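PDB 4Y68: putative nisin-resistance protein from Streptococcus agalactiae 515, which probably confers resistance to the lantibiotic nisin by cleaving the peptide, acting as a membrane-anchored serine peptidase of family S41. Local coordinates for residues A[64-69]-A[76-81]; A[244-249]-A[302-307]; A[132-137]-A[202-207]; A[88-93]-A[283-288]. All coordinates share one frame; numbering follows the deposited sequence.

Contact 1: A[64-69]-A[76-81]; sequences KKLKTS and RNIVQE
I78 reaches from helix 72-87 with both of its branches, which straddle K65 CB and go on to L66 and S69. Its CG2 methyl lies against L66, 3.6 Å from L66 CD2, and the same methyl is 3.7 Å from K65 CB. With chi1 at -75°, CG2 stands anti to the backbone N and CG1 beside it, which sends the methyl to L66 and K65 while CD1 passes on toward S69. There I78 CD1 ends 3.9 Å from S69 CB and 3.8 Å from K65 O. The L66 and I78 side chains cross at a slant, whereas L66 meets V79 nearly at a right angle, L66 CD1 lying 4.0 Å from V79 CG1. The two L66 methyls are thus divided between successive residues of the facing helix. Helices 55-66 and 72-87 form an antiparallel helical hairpin, and helix 32-46 closes its apolar side by way of L40, which touches both L66 and V79, and I39. The chain turns back through a type I beta turn from L66 to S69, held by S69 N to L66 O at 3.0 Å. S69 OG bonds to S75 OG. K65 contributes only its CB end to the packing; K65 NZ leads outward and stays 5.4 Å from E81 OE1, while E81 forms a salt bridge with R61.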
# COMPACT_ATOMS: atom_id res chain seq x y z
N LYS A 64 23.34 -10.89 20.18
CA LYS A 64 24.59 -11.64 20.36
C LYS A 64 25.38 -11.66 19.05
O LYS A 64 26.57 -11.36 19.05
CB LYS A 64 24.31 -13.06 20.86
CG LYS A 64 25.57 -13.92 21.03
CD LYS A 64 25.33 -15.12 21.94
CE LYS A 64 25.62 -16.45 21.23
NZ LYS A 64 25.57 -17.63 22.16
N LYS A 65 24.72 -11.98 17.94
CA LYS A 65 25.39 -11.92 16.65
C LYS A 65 25.87 -10.49 16.31
O LYS A 65 26.94 -10.32 15.74
CB LYS A 65 24.47 -12.45 15.54
CG LYS A 65 23.93 -13.86 15.79
CD LYS A 65 23.35 -14.46 14.50
CE LYS A 65 22.92 -15.92 14.69
NZ LYS A 65 21.60 -16.08 15.40
N LEU A 66 25.08 -9.48 16.66
CA LEU A 66 25.43 -8.11 16.26
C LEU A 66 26.75 -7.65 16.90
O LEU A 66 27.42 -6.79 16.35
CB LEU A 66 24.30 -7.13 16.62
CG LEU A 66 23.05 -7.10 15.74
CD1 LEU A 66 22.06 -6.05 16.26
CD2 LEU A 66 23.40 -6.81 14.31
N LYS A 67 27.12 -8.23 18.04
CA LYS A 67 28.35 -7.83 18.73
C LYS A 67 29.58 -7.99 17.82
O LYS A 67 30.54 -7.23 17.93
CB LYS A 67 28.57 -8.64 20.03
CG LYS A 67 27.41 -8.58 21.03
CD LYS A 67 27.88 -8.17 22.44
CE LYS A 67 28.50 -6.77 22.44
NZ LYS A 67 27.79 -5.80 23.34
N THR A 68 29.55 -8.96 16.92
CA THR A 68 30.68 -9.15 16.02
C THR A 68 30.37 -8.80 14.57
O THR A 68 31.12 -9.19 13.67
CB THR A 68 31.21 -10.61 16.07
OG1 THR A 68 30.16 -11.53 15.73
CG2 THR A 68 31.76 -10.93 17.46
N SER A 69 29.28 -8.07 14.33
CA SER A 69 28.96 -7.67 12.96
C SER A 69 30.00 -6.68 12.42
O SER A 69 30.44 -5.78 13.13
CB SER A 69 27.55 -7.07 12.88
OG SER A 69 27.32 -6.52 11.59
N ARG A 76 21.96 -6.08 8.75
CA ARG A 76 20.61 -6.26 8.22
C ARG A 76 20.32 -7.75 8.09
O ARG A 76 19.21 -8.19 8.39
CB ARG A 76 20.41 -5.55 6.86
CG ARG A 76 20.45 -4.00 6.91
CD ARG A 76 19.98 -3.32 5.59
NE ARG A 76 20.95 -3.43 4.50
CZ ARG A 76 22.02 -2.65 4.35
NH1 ARG A 76 22.26 -1.67 5.22
NH2 ARG A 76 22.85 -2.83 3.32
N ASN A 77 21.32 -8.53 7.66
CA ASN A 77 21.14 -9.99 7.59
C ASN A 77 20.88 -10.58 8.97
O ASN A 77 20.03 -11.43 9.13
CB ASN A 77 22.37 -10.68 6.98
CG ASN A 77 22.70 -10.19 5.58
OD1 ASN A 77 21.89 -9.53 4.92
ND2 ASN A 77 23.91 -10.52 5.12
N ILE A 78 21.62 -10.11 9.96
CA ILE A 78 21.46 -10.59 11.33
C ILE A 78 20.08 -10.26 11.95
O ILE A 78 19.54 -11.08 12.68
CB ILE A 78 22.59 -10.04 12.23
CG1 ILE A 78 23.89 -10.78 11.95
CG2 ILE A 78 22.23 -10.19 13.70
CD1 ILE A 78 25.13 -10.06 12.43
N VAL A 79 19.50 -9.10 11.67
CA VAL A 79 18.21 -8.77 12.31
C VAL A 79 16.97 -9.19 11.51
O VAL A 79 15.84 -8.93 11.90
CB VAL A 79 18.10 -7.25 12.59
CG1 VAL A 79 19.28 -6.78 13.47
CG2 VAL A 79 18.05 -6.47 11.29
N GLN A 80 17.20 -9.82 10.36
CA GLN A 80 16.13 -10.26 9.48
C GLN A 80 15.08 -11.12 10.18
O GLN A 80 13.87 -10.92 9.99
CB GLN A 80 16.73 -11.01 8.30
CG GLN A 80 15.76 -11.43 7.20
CD GLN A 80 16.51 -11.95 5.95
OE1 GLN A 80 17.69 -12.31 6.03
NE2 GLN A 80 15.83 -11.96 4.81
N GLU A 81 15.53 -12.08 10.99
CA GLU A 81 14.59 -12.97 11.70
C GLU A 81 13.73 -12.13 12.66
O GLU A 81 12.53 -12.32 12.76
CB GLU A 81 15.33 -14.08 12.46
CG GLU A 81 14.41 -15.00 13.26
CD GLU A 81 15.13 -15.97 14.22
OE1 GLU A 81 16.27 -15.70 14.68
OE2 GLU A 81 14.52 -17.02 14.52

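Contact 2: A[244-249]-A[302-307]; sequences KSFGQA and QSWLKS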
# COMPACT_ATOMS: atom_id res chain seq x y z
N LYS A 244 -18.66 -3.18 -7.39
CA LYS A 244 -18.62 -4.64 -7.24
C LYS A 244 -17.28 -5.18 -7.75
O LYS A 244 -16.72 -4.65 -8.71
CB LYS A 244 -19.79 -5.29 -8.01
CG LYS A 244 -19.89 -6.80 -7.81
CD LYS A 244 -21.07 -7.41 -8.56
CE LYS A 244 -21.21 -8.90 -8.25
NZ LYS A 244 -22.29 -9.50 -9.06
N SER A 245 -16.76 -6.23 -7.13
CA SER A 245 -15.43 -6.68 -7.49
C SER A 245 -15.43 -8.10 -8.03
O SER A 245 -16.25 -8.92 -7.60
CB SER A 245 -14.51 -6.60 -6.27
OG SER A 245 -14.94 -7.52 -5.28
N PHE A 246 -14.48 -8.39 -8.93
CA PHE A 246 -14.37 -9.67 -9.66
C PHE A 246 -12.94 -10.16 -9.69
O PHE A 246 -12.01 -9.36 -9.70
CB PHE A 246 -14.83 -9.52 -11.12
CG PHE A 246 -16.22 -8.95 -11.27
CD1 PHE A 246 -16.45 -7.59 -11.13
CD2 PHE A 246 -17.29 -9.78 -11.57
CE1 PHE A 246 -17.73 -7.08 -11.28
CE2 PHE A 246 -18.57 -9.26 -11.72
CZ PHE A 246 -18.78 -7.90 -11.56
N GLY A 247 -12.75 -11.46 -9.74
CA GLY A 247 -11.41 -12.00 -9.92
C GLY A 247 -11.02 -13.00 -8.85
O GLY A 247 -11.79 -13.90 -8.53
N GLN A 248 -9.82 -12.87 -8.30
CA GLN A 248 -9.41 -13.79 -7.24
C GLN A 248 -9.02 -13.05 -5.99
O GLN A 248 -8.81 -11.84 -6.01
CB GLN A 248 -8.26 -14.67 -7.72
CG GLN A 248 -8.68 -15.52 -8.89
CD GLN A 248 -7.60 -15.61 -9.93
OE1 GLN A 248 -6.52 -16.17 -9.67
NE2 GLN A 248 -7.86 -15.03 -11.11
N ALA A 249 -8.93 -13.79 -4.90
CA ALA A 249 -8.45 -13.28 -3.63
C ALA A 249 -7.11 -12.57 -3.80
O ALA A 249 -6.27 -12.98 -4.58
CB ALA A 249 -8.32 -14.41 -2.62
N GLN A 302 -17.78 -6.80 -17.57
CA GLN A 302 -18.50 -6.05 -18.59
C GLN A 302 -19.98 -6.38 -18.54
O GLN A 302 -20.82 -5.49 -18.57
CB GLN A 302 -17.95 -6.34 -19.98
CG GLN A 302 -16.57 -5.82 -20.22
CD GLN A 302 -16.00 -6.35 -21.53
OE1 GLN A 302 -16.18 -5.75 -22.59
NE2 GLN A 302 -15.33 -7.49 -21.45
N SER A 303 -20.29 -7.67 -18.44
CA SER A 303 -21.68 -8.08 -18.41
C SER A 303 -22.37 -7.45 -17.21
O SER A 303 -23.47 -6.91 -17.35
CB SER A 303 -21.81 -9.60 -18.36
OG SER A 303 -21.55 -10.07 -17.07
N TRP A 304 -21.73 -7.50 -16.05
CA TRP A 304 -22.31 -6.88 -14.86
C TRP A 304 -22.54 -5.40 -15.13
O TRP A 304 -23.61 -4.88 -14.85
CB TRP A 304 -21.43 -7.06 -13.63
CG TRP A 304 -21.99 -6.36 -12.44
CD1 TRP A 304 -23.08 -6.74 -11.71
CD2 TRP A 304 -21.52 -5.13 -11.85
NE1 TRP A 304 -23.31 -5.83 -10.70
CE2 TRP A 304 -22.37 -4.84 -10.76
CE3 TRP A 304 -20.46 -4.26 -12.14
CZ2 TRP A 304 -22.20 -3.71 -9.96
CZ3 TRP A 304 -20.29 -3.13 -11.34
CH2 TRP A 304 -21.16 -2.87 -10.26
N LEU A 305 -21.55 -4.74 -15.74
CA LEU A 305 -21.66 -3.31 -16.01
C LEU A 305 -22.83 -3.02 -16.94
O LEU A 305 -23.53 -2.01 -16.76
CB LEU A 305 -20.37 -2.75 -16.60
CG LEU A 305 -19.17 -2.62 -15.65
CD1 LEU A 305 -17.95 -2.19 -16.43
CD2 LEU A 305 -19.47 -1.61 -14.56
N LYS A 306 -23.05 -3.88 -17.93
CA LYS A 306 -24.17 -3.72 -18.87
C LYS A 306 -25.50 -3.69 -18.13
O LYS A 306 -26.29 -2.77 -18.30
CB LYS A 306 -24.19 -4.83 -19.93
CG LYS A 306 -23.02 -4.80 -20.90
CD LYS A 306 -23.08 -5.96 -21.90
CE LYS A 306 -21.68 -6.36 -22.40
NZ LYS A 306 -21.22 -7.71 -21.90
N SER A 307 -25.73 -4.69 -17.30
CA SER A 307 -26.96 -4.79 -16.52
C SER A 307 -27.25 -3.55 -15.69
O SER A 307 -28.41 -3.19 -15.49
CB SER A 307 -26.91 -6.00 -15.58
OG SER A 307 -26.36 -5.64 -14.33
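The indole of W304 carries the K244 chain on one face, and its CG lies at the edge of the F246 ring, in the plane of that ring. The two aromatic planes are inclined at 56°, with the F246 centroid 5.6 Å from that of the five-membered ring of W304, an oblique meeting of side chains that cross at about a right angle. In the alpha/beta core of this S41 peptidase, helix 297-308 packs on strand 243-247 of the mixed sheet, and A219 of the adjacent strand 218-222 supports both aromatic residues. K244 and F246 point from the same side of their strand toward the helix; S245, between them, faces the other way and bonds through OG to D291 N. K244 is extended, CG anti to the backbone N, which carries it slantwise over the indole face, CB and CD touching. CD makes a CH-pi contact 3.6 Å from the centroid of the W304 five-membered ring, 17° off its normal, while K244 CB sits 3.5 Å from W304 CZ2 of the six-membered ring. The amine continues past the indole, K244 NZ 3.9 Å from W304 CD1. Nearer the helix backbone, F246 CZ presses on W304 CB at 3.5 Å. The carbonyl of W304 is engaged: S307 OG donates to W304 O over 2.9 Å, the hydroxyl lying in the plane of the carbonyl, at one of its lone pairs, with a C=O...OG angle of 139°.

Contact 3: A[132-137]-A[202-207]; sequences RSISHY and EALKIS
I134 and L204 make the tight half of this contact, their side chains meeting at about a right angle with I134 CD1 3.6 Å from L204 CD2. The same L204 methyl is 3.7 Å from I134 CG1, so one leucine methyl sits across the CG1-CD1 end of the isoleucine. I134 takes the less common setting with CG1 between its backbone N and carbonyl carbon (chi1 67°), and this brings CD1 round to the loop. I166 and P167 of helix 165-171 pack against L204 and I134 respectively and extend the apolar patch. The other half is wet. S135 and L204 have their CA atoms only 4.8 Å apart, yet their polar groups are joined through water. One water donates to S135 O and, at 2.7 Å, to L204 O. A second donates to S135 OG and to A203 O, each at 2.9 Å, bridging two oxygens that are themselves 3.6 Å apart. S135 OG also bonds to K131 O, and A203 O takes a further bond from K131 NZ, so both ends of the second bridge are tied to the same lysine. A bound MES, probably from the crystallisation liquor, lies about 3 Å from the A203 side chain. Residues 202-207, in the loop leading to strand 218-222, lie along helix 131-147, the helix of a beta-alpha-beta crossover between the parallel strands 118-122 and 152-156.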
# COMPACT_ATOMS: atom_id res chain seq x y z
N ARG A 132 6.82 15.09 -8.89
CA ARG A 132 6.50 15.15 -10.31
C ARG A 132 5.93 13.83 -10.79
O ARG A 132 4.88 13.80 -11.42
CB ARG A 132 7.74 15.53 -11.15
CG ARG A 132 7.45 15.60 -12.65
CD ARG A 132 8.64 16.13 -13.48
NE ARG A 132 8.72 17.60 -13.47
CZ ARG A 132 9.57 18.30 -12.72
NH1 ARG A 132 10.44 17.67 -11.93
NH2 ARG A 132 9.57 19.63 -12.78
N SER A 133 6.62 12.74 -10.46
CA SER A 133 6.18 11.41 -10.85
C SER A 133 4.80 11.08 -10.31
O SER A 133 3.96 10.51 -11.02
CB SER A 133 7.16 10.34 -10.38
OG SER A 133 8.48 10.59 -10.82
N ILE A 134 4.57 11.38 -9.03
CA ILE A 134 3.33 10.95 -8.40
C ILE A 134 2.20 11.81 -8.90
O ILE A 134 1.08 11.34 -8.97
CB ILE A 134 3.36 10.99 -6.85
CG1 ILE A 134 3.45 12.42 -6.34
CG2 ILE A 134 4.47 10.09 -6.29
CD1 ILE A 134 3.35 12.54 -4.81
N SER A 135 2.49 13.05 -9.28
CA SER A 135 1.48 13.93 -9.86
C SER A 135 1.14 13.56 -11.32
O SER A 135 0.00 13.70 -11.78
CB SER A 135 1.94 15.39 -9.78
OG SER A 135 2.25 15.76 -8.44
N HIS A 136 2.13 13.07 -12.05
CA HIS A 136 1.87 12.53 -13.37
C HIS A 136 0.98 11.29 -13.27
O HIS A 136 0.07 11.12 -14.07
CB HIS A 136 3.18 12.20 -14.10
CG HIS A 136 2.97 11.52 -15.41
ND1 HIS A 136 3.76 10.48 -15.84
CD2 HIS A 136 2.04 11.71 -16.37
CE1 HIS A 136 3.33 10.06 -17.02
NE2 HIS A 136 2.29 10.80 -17.36
N TYR A 137 1.22 10.43 -12.28
CA TYR A 137 0.40 9.23 -12.11
C TYR A 137 -1.04 9.60 -11.76
O TYR A 137 -1.96 9.17 -12.43
CB TYR A 137 1.01 8.32 -11.04
CG TYR A 137 0.29 6.98 -10.78
CD1 TYR A 137 -0.98 6.93 -10.19
CD2 TYR A 137 0.93 5.77 -11.05
CE1 TYR A 137 -1.60 5.69 -9.93
CE2 TYR A 137 0.33 4.53 -10.79
CZ TYR A 137 -0.93 4.51 -10.23
OH TYR A 137 -1.51 3.29 -9.98
N GLU A 202 -3.23 18.25 -2.03
CA GLU A 202 -2.62 19.53 -2.37
C GLU A 202 -1.31 19.31 -3.14
O GLU A 202 -1.09 19.91 -4.18
CB GLU A 202 -2.38 20.37 -1.10
CG GLU A 202 -3.66 20.98 -0.46
CD GLU A 202 -4.50 19.97 0.33
OE1 GLU A 202 -4.00 18.87 0.65
OE2 GLU A 202 -5.69 20.26 0.62
N ALA A 203 -0.46 18.43 -2.63
CA ALA A 203 0.76 18.03 -3.32
C ALA A 203 0.57 17.55 -4.77
O ALA A 203 1.44 17.76 -5.61
CB ALA A 203 1.45 16.95 -2.53
N LEU A 204 -0.55 16.90 -5.07
CA LEU A 204 -0.83 16.42 -6.42
C LEU A 204 -1.49 17.51 -7.27
O LEU A 204 -1.84 17.27 -8.43
CB LEU A 204 -1.74 15.20 -6.36
CG LEU A 204 -1.37 14.12 -5.34
CD1 LEU A 204 -2.39 12.98 -5.33
CD2 LEU A 204 0.02 13.59 -5.61
N LYS A 205 -1.66 18.69 -6.68
CA LYS A 205 -2.45 19.79 -7.25
C LYS A 205 -3.80 19.29 -7.75
O LYS A 205 -4.21 19.60 -8.86
CB LYS A 205 -1.71 20.50 -8.40
CG LYS A 205 -0.23 20.79 -8.09
CD LYS A 205 0.29 21.98 -8.91
CE LYS A 205 1.80 22.14 -8.79
NZ LYS A 205 2.34 23.19 -9.71
N ILE A 206 -4.47 18.51 -6.91
CA ILE A 206 -5.83 18.07 -7.18
C ILE A 206 -6.75 18.73 -6.15
O ILE A 206 -6.40 18.83 -4.98
CB ILE A 206 -5.96 16.54 -7.09
CG1 ILE A 206 -5.20 15.87 -8.23
CG2 ILE A 206 -7.43 16.14 -7.12
CD1 ILE A 206 -5.43 14.37 -8.30
N SER A 207 -7.92 19.17 -6.59
CA SER A 207 -8.78 19.96 -5.73
C SER A 207 -9.79 19.13 -4.99
O SER A 207 -10.47 18.26 -5.58
CB SER A 207 -9.53 21.03 -6.54
OG SER A 207 -10.53 21.62 -5.73
O HOH W 1 -2.19 15.32 -10.21
O HOH W 2 2.17 18.61 -8.31

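Contact 4: A[88-93]-A[283-288]; sequences GKHSQI and YENTPI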
# COMPACT_ATOMS: atom_id res chain seq x y z
N GLY A 88 6.12 -9.38 11.10
CA GLY A 88 5.32 -10.27 10.27
C GLY A 88 5.73 -10.21 8.82
O GLY A 88 6.69 -9.50 8.46
N LYS A 89 5.00 -10.93 7.97
CA LYS A 89 5.41 -11.13 6.58
C LYS A 89 5.34 -9.87 5.71
O LYS A 89 5.80 -9.88 4.58
CB LYS A 89 4.56 -12.23 5.94
CG LYS A 89 3.16 -11.82 5.59
CD LYS A 89 2.38 -13.02 5.04
CE LYS A 89 1.44 -12.60 3.91
NZ LYS A 89 0.03 -13.19 3.99
N HIS A 90 4.73 -8.79 6.21
CA HIS A 90 4.64 -7.56 5.44
C HIS A 90 5.82 -6.65 5.81
O HIS A 90 6.01 -5.59 5.21
CB HIS A 90 3.29 -6.88 5.71
CG HIS A 90 2.90 -5.85 4.70
ND1 HIS A 90 1.88 -4.94 4.92
CD2 HIS A 90 3.37 -5.59 3.45
CE1 HIS A 90 1.76 -4.16 3.86
NE2 HIS A 90 2.65 -4.53 2.95
N SER A 91 6.61 -7.07 6.78
CA SER A 91 7.75 -6.27 7.21
C SER A 91 9.04 -6.70 6.52
O SER A 91 9.19 -7.86 6.17
CB SER A 91 7.93 -6.35 8.72
OG SER A 91 6.84 -5.75 9.42
N GLN A 92 9.97 -5.76 6.33
CA GLN A 92 11.30 -6.10 5.81
C GLN A 92 12.27 -4.93 5.87
O GLN A 92 11.88 -3.80 6.12
CB GLN A 92 11.21 -6.61 4.36
CG GLN A 92 10.55 -5.64 3.41
CD GLN A 92 10.30 -6.24 2.04
OE1 GLN A 92 11.03 -7.13 1.62
NE2 GLN A 92 9.27 -5.77 1.34
N ILE A 93 13.54 -5.23 5.64
CA ILE A 93 14.59 -4.24 5.51
C ILE A 93 15.04 -4.20 4.05
O ILE A 93 15.49 -5.20 3.50
CB ILE A 93 15.82 -4.53 6.43
CG1 ILE A 93 16.29 -5.99 6.28
CG2 ILE A 93 15.49 -4.30 7.88
CD1 ILE A 93 15.82 -6.96 7.40
N TYR A 283 -8.89 -7.21 8.93
CA TYR A 283 -7.87 -7.82 8.08
C TYR A 283 -6.56 -7.77 8.82
O TYR A 283 -6.24 -6.78 9.48
CB TYR A 283 -7.75 -7.09 6.72
CG TYR A 283 -9.07 -6.99 5.96
CD1 TYR A 283 -9.41 -7.89 4.96
CD2 TYR A 283 -10.00 -6.02 6.29
CE1 TYR A 283 -10.61 -7.81 4.31
CE2 TYR A 283 -11.19 -5.93 5.64
CZ TYR A 283 -11.49 -6.82 4.65
OH TYR A 283 -12.70 -6.71 4.00
N GLU A 284 -5.80 -8.85 8.74
CA GLU A 284 -4.47 -8.88 9.31
C GLU A 284 -3.58 -9.74 8.43
O GLU A 284 -3.32 -10.89 8.74
CB GLU A 284 -4.50 -9.41 10.75
CG GLU A 284 -3.21 -9.22 11.51
CD GLU A 284 -3.31 -9.65 12.97
OE1 GLU A 284 -4.44 -9.78 13.50
OE2 GLU A 284 -2.25 -9.85 13.60
N ASN A 285 -3.14 -9.17 7.32
CA ASN A 285 -2.36 -9.92 6.34
C ASN A 285 -3.21 -11.08 5.87
O ASN A 285 -2.76 -12.23 5.81
CB ASN A 285 -1.03 -10.37 6.93
CG ASN A 285 -0.06 -9.21 7.11
OD1 ASN A 285 -0.16 -8.21 6.39
ND2 ASN A 285 0.87 -9.32 8.05
N THR A 286 -4.46 -10.76 5.57
CA THR A 286 -5.42 -11.73 5.09
C THR A 286 -5.99 -11.29 3.73
O THR A 286 -6.29 -10.11 3.52
CB THR A 286 -6.57 -11.91 6.08
OG1 THR A 286 -7.32 -10.71 6.14
CG2 THR A 286 -6.04 -12.21 7.46
N PRO A 287 -6.13 -12.25 2.82
CA PRO A 287 -6.59 -11.94 1.47
C PRO A 287 -7.99 -11.32 1.44
O PRO A 287 -8.83 -11.60 2.29
CB PRO A 287 -6.56 -13.31 0.77
CG PRO A 287 -5.48 -14.07 1.49
CD PRO A 287 -5.66 -13.65 2.93
N ILE A 288 -8.23 -10.47 0.46
CA ILE A 288 -9.55 -9.91 0.27
C ILE A 288 -10.29 -10.72 -0.81
O ILE A 288 -9.79 -10.90 -1.92
CB ILE A 288 -9.46 -8.43 -0.12
CG1 ILE A 288 -8.64 -7.67 0.93
CG2 ILE A 288 -10.87 -7.82 -0.23
CD1 ILE A 288 -8.22 -6.27 0.48
O HOH W 3 3.42 -7.98 8.76
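This is a polar surface contact between two loops, in which N285 meets K89 and H90 and joins the end of the N-terminal helices to the peptidase core. N285 OD1 lies 3.8 Å from H90 CB, and its amide plane stands 84° from the imidazole. With H90 CG anti to the backbone N (chi1 -163°), the ring is carried on past N285 while CB faces the amide. A water accepts from H90 N and from N285 ND2, at 3.0 Å each. T255 OG1 bonds both to N285 OD1 and to H90 ND1, and thereby helps fix the rotation of both flat groups. Through its second nitrogen, NE2, the imidazole bonds to S228 OG, a histidine-serine pair consistent with a Ser-His active site, as in the tricorn branch of S41, where other members use Ser-Lys; T255 would then be the second-shell residue, held in turn by N285 OD1. G88, the first residue past helix 72-87, leaves helical geometry with a positive phi (93°) and opens a type I beta turn to S91, closed by S91 N to G88 O. That turn presents K89 and H90 to the facing loop. The K89 and N285 side chains run antiparallel, side by side, and the lysine bends near its end to bring K89 NZ within 3.5 Å of N285 O, a weak hydrogen bond; the amine also bonds to G252 O and makes a cation-pi contact with Y253.

Overall arrangement
Contacts 1 and 2 lie on opposite sides of the chain's centre, about 48 Å apart between centres, and are mainly apolar: aliphatic in the helical hairpin, aromatic where the last helix meets the mixed sheet. Both are partly buried, as is contact 3, which adds bridging waters to a small apolar patch. Contact 4, a surface contact, lies closest of the four to the chain's centre and relies on polar groups. It touches contact 1 through I93, which packs on helix 72-87, shared by the hairpin and the turn at G88, and contact 2 through P287 and I288 beside A249. Contact 3 stands apart, nested in sequence within the loop that contact 4 closes.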